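Local coordinates for tryptophanyl-tRNA synthetase (Thermus thermophilus, PDB 2EL7), which catalyses the ATP-dependent attachment of tryptophan to its cognate tRNA as a homodimeric class I aminoacyl-tRNA synthetase, at the interface of chains A and B. Sequence-based numbering; all coordinates share one arbitrary frame. Chains: chain A/B, Tryptophanyl-tRNA synthetase.

The interface of chains A and B. Residues chain A 44, 47-48, 91, 125, 128-129, 132; chain B 95.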
loop_
_atom_site.group_PDB
_atom_site.type_symbol
_atom_site.label_atom_id
_atom_site.label_comp_id
_atom_site.label_asym_id
_atom_site.label_seq_id
_atom_site.Cartn_x
_atom_site.Cartn_y
_atom_site.Cartn_z
ATOM N N TYR A 44 1.561 -5.067 -11.154
ATOM C CA TYR A 44 1.808 -3.870 -10.352
ATOM C C TYR A 44 3.241 -3.357 -10.474
ATOM O O TYR A 44 3.502 -2.198 -10.175
ATOM C CB TYR A 44 1.486 -4.122 -8.873
ATOM C CG TYR A 44 0.034 -3.848 -8.527
ATOM C CD1 TYR A 44 -0.597 -4.514 -7.472
ATOM C CD2 TYR A 44 -0.714 -2.935 -9.268
ATOM C CE1 TYR A 44 -1.941 -4.283 -7.171
ATOM C CE2 TYR A 44 -2.058 -2.690 -8.975
ATOM C CZ TYR A 44 -2.665 -3.366 -7.930
ATOM O OH TYR A 44 -3.999 -3.130 -7.654
ATOM N N LEU A 47 3.776 -0.370 -12.987
ATOM C CA LEU A 47 3.498 1.010 -12.547
ATOM C C LEU A 47 4.677 1.780 -11.923
ATOM O O LEU A 47 4.586 2.996 -11.758
ATOM C CB LEU A 47 2.335 1.060 -11.551
ATOM C CG LEU A 47 0.989 0.367 -11.800
ATOM C CD1 LEU A 47 -0.040 0.943 -10.852
ATOM C CD2 LEU A 47 0.535 0.550 -13.201
ATOM N N THR A 48 5.769 1.094 -11.577
ATOM C CA THR A 48 6.938 1.751 -10.970
ATOM C C THR A 48 7.669 2.727 -11.906
ATOM O O THR A 48 8.549 3.474 -11.475
ATOM C CB THR A 48 7.944 0.721 -10.422
ATOM O OG1 THR A 48 7.968 -0.421 -11.274
ATOM C CG2 THR A 48 7.544 0.279 -9.064
ATOM N N THR A 91 -1.779 -5.682 -0.882
ATOM C CA THR A 91 -1.445 -4.258 -0.753
ATOM C C THR A 91 -1.788 -3.782 0.626
ATOM O O THR A 91 -1.328 -2.736 1.049
ATOM C CB THR A 91 -2.191 -3.273 -1.768
ATOM O OG1 THR A 91 -3.609 -3.288 -1.552
ATOM C CG2 THR A 91 -1.852 -3.613 -3.196
ATOM N N GLY A 125 7.673 4.626 -5.570
ATOM C CA GLY A 125 7.403 3.288 -6.057
ATOM C C GLY A 125 8.689 2.485 -6.152
ATOM O O GLY A 125 8.708 1.320 -5.755
ATOM N N MET A 128 9.735 1.790 -2.396
ATOM C CA MET A 128 8.810 0.884 -1.711
ATOM C C MET A 128 8.510 -0.472 -2.397
ATOM O O MET A 128 7.890 -1.348 -1.785
ATOM C CB MET A 128 7.480 1.614 -1.443
ATOM C CG MET A 128 7.614 2.938 -0.715
ATOM S SD MET A 128 8.595 2.737 0.799
ATOM C CE MET A 128 7.767 1.395 1.567
ATOM N N TYR A 129 8.949 -0.670 -3.635
ATOM C CA TYR A 129 8.635 -1.938 -4.301
ATOM C C TYR A 129 9.043 -3.194 -3.541
ATOM O O TYR A 129 8.290 -4.171 -3.491
ATOM C CB TYR A 129 9.243 -1.984 -5.699
ATOM C CG TYR A 129 8.776 -3.166 -6.520
ATOM C CD1 TYR A 129 7.431 -3.337 -6.825
ATOM C CD2 TYR A 129 9.690 -4.136 -6.980
ATOM C CE1 TYR A 129 7.000 -4.449 -7.569
ATOM C CE2 TYR A 129 9.271 -5.235 -7.717
ATOM C CZ TYR A 129 7.929 -5.389 -8.008
ATOM O OH TYR A 129 7.513 -6.491 -8.735
ATOM N N LEU A 132 6.385 -4.274 -1.225
ATOM C CA LEU A 132 5.266 -4.859 -1.960
ATOM C C LEU A 132 5.582 -6.327 -2.261
ATOM O O LEU A 132 4.739 -7.197 -2.044
ATOM C CB LEU A 132 5.028 -4.113 -3.273
ATOM C CG LEU A 132 3.784 -4.497 -4.090
ATOM C CD1 LEU A 132 2.572 -4.175 -3.296
ATOM C CD2 LEU A 132 3.734 -3.728 -5.414
ATOM N N TRP B 95 -1.015 2.055 -2.962
ATOM C CA TRP B 95 0.145 1.580 -3.717
ATOM C C TRP B 95 0.213 2.349 -5.007
ATOM O O TRP B 95 1.283 2.756 -5.420
ATOM C CB TRP B 95 0.064 0.083 -4.052
ATOM C CG TRP B 95 1.013 -0.298 -5.180
ATOM C CD1 TRP B 95 0.667 -0.719 -6.435
ATOM C CD2 TRP B 95 2.451 -0.194 -5.177
ATOM N NE1 TRP B 95 1.798 -0.883 -7.217
ATOM C CE2 TRP B 95 2.903 -0.565 -6.470
ATOM C CE3 TRP B 95 3.395 0.181 -4.211
ATOM C CZ2 TRP B 95 4.259 -0.572 -6.822
ATOM C CZ3 TRP B 95 4.750 0.176 -4.556
ATOM C CH2 TRP B 95 5.168 -0.199 -5.860
#
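At the two-fold dimer interface of this class I synthetase, B:Trp95 on helix 89-99 of one subunit pushes its indole into a pocket of the other, walled by helix 124-139 and the 3-10 helix 43-48. The tryptophan gives up 128 Å² of surface to chain A, most of what is hidden in this patch. With CG anti to the backbone N (chi1 162°) the side chain reaches toward chain A, and chi2 of -113° turns the benzo ring in first. A:Leu132 caps one face: methyl CD2 sits over the middle of the six-membered ring of B:Trp95, 3.5 Å from its centroid, and also reaches over the five-membered ring, a CH-pi contact made by a side chain running roughly square to the tryptophan. A:Tyr44 meets the pyrrole end, where the indole rim at CD1 points at the phenol face near its border. CD1 of B:Trp95 lies 3.8 Å from CG of A:Tyr44, and the planes meet at 61°, an edge-to-face pairing. The main-chain O of A:Tyr44 lies in the indole plane at the edge, 3.7 Å from NE1 of B:Trp95, too long to count as a hydrogen bond. Deeper in, CH2 of B:Trp95, at the far end of the benzo ring, meets the rim of the A:Tyr129 ring in that ring's plane, 4.0 Å from CD1 of A:Tyr129. Methyl CG2 of A:Thr48 touches CH2 of B:Trp95, also at 4.0 Å, while A:Gly125 offers its carbonyl O nearby. A:Met128 flanks the benzo ring, and A:Thr91 lies alongside the tryptophan CB. Were B:Trp95 replaced by an alanine, A:Leu132 CD2 would probably lose the ring it rests on and the A:Tyr44 ring its edge-on partner, weakening the hold between subunits. Repeated with the chains exchanged, this largely apolar plug helps to join the two subunits of the homodimer and probably helps to set their relative placement.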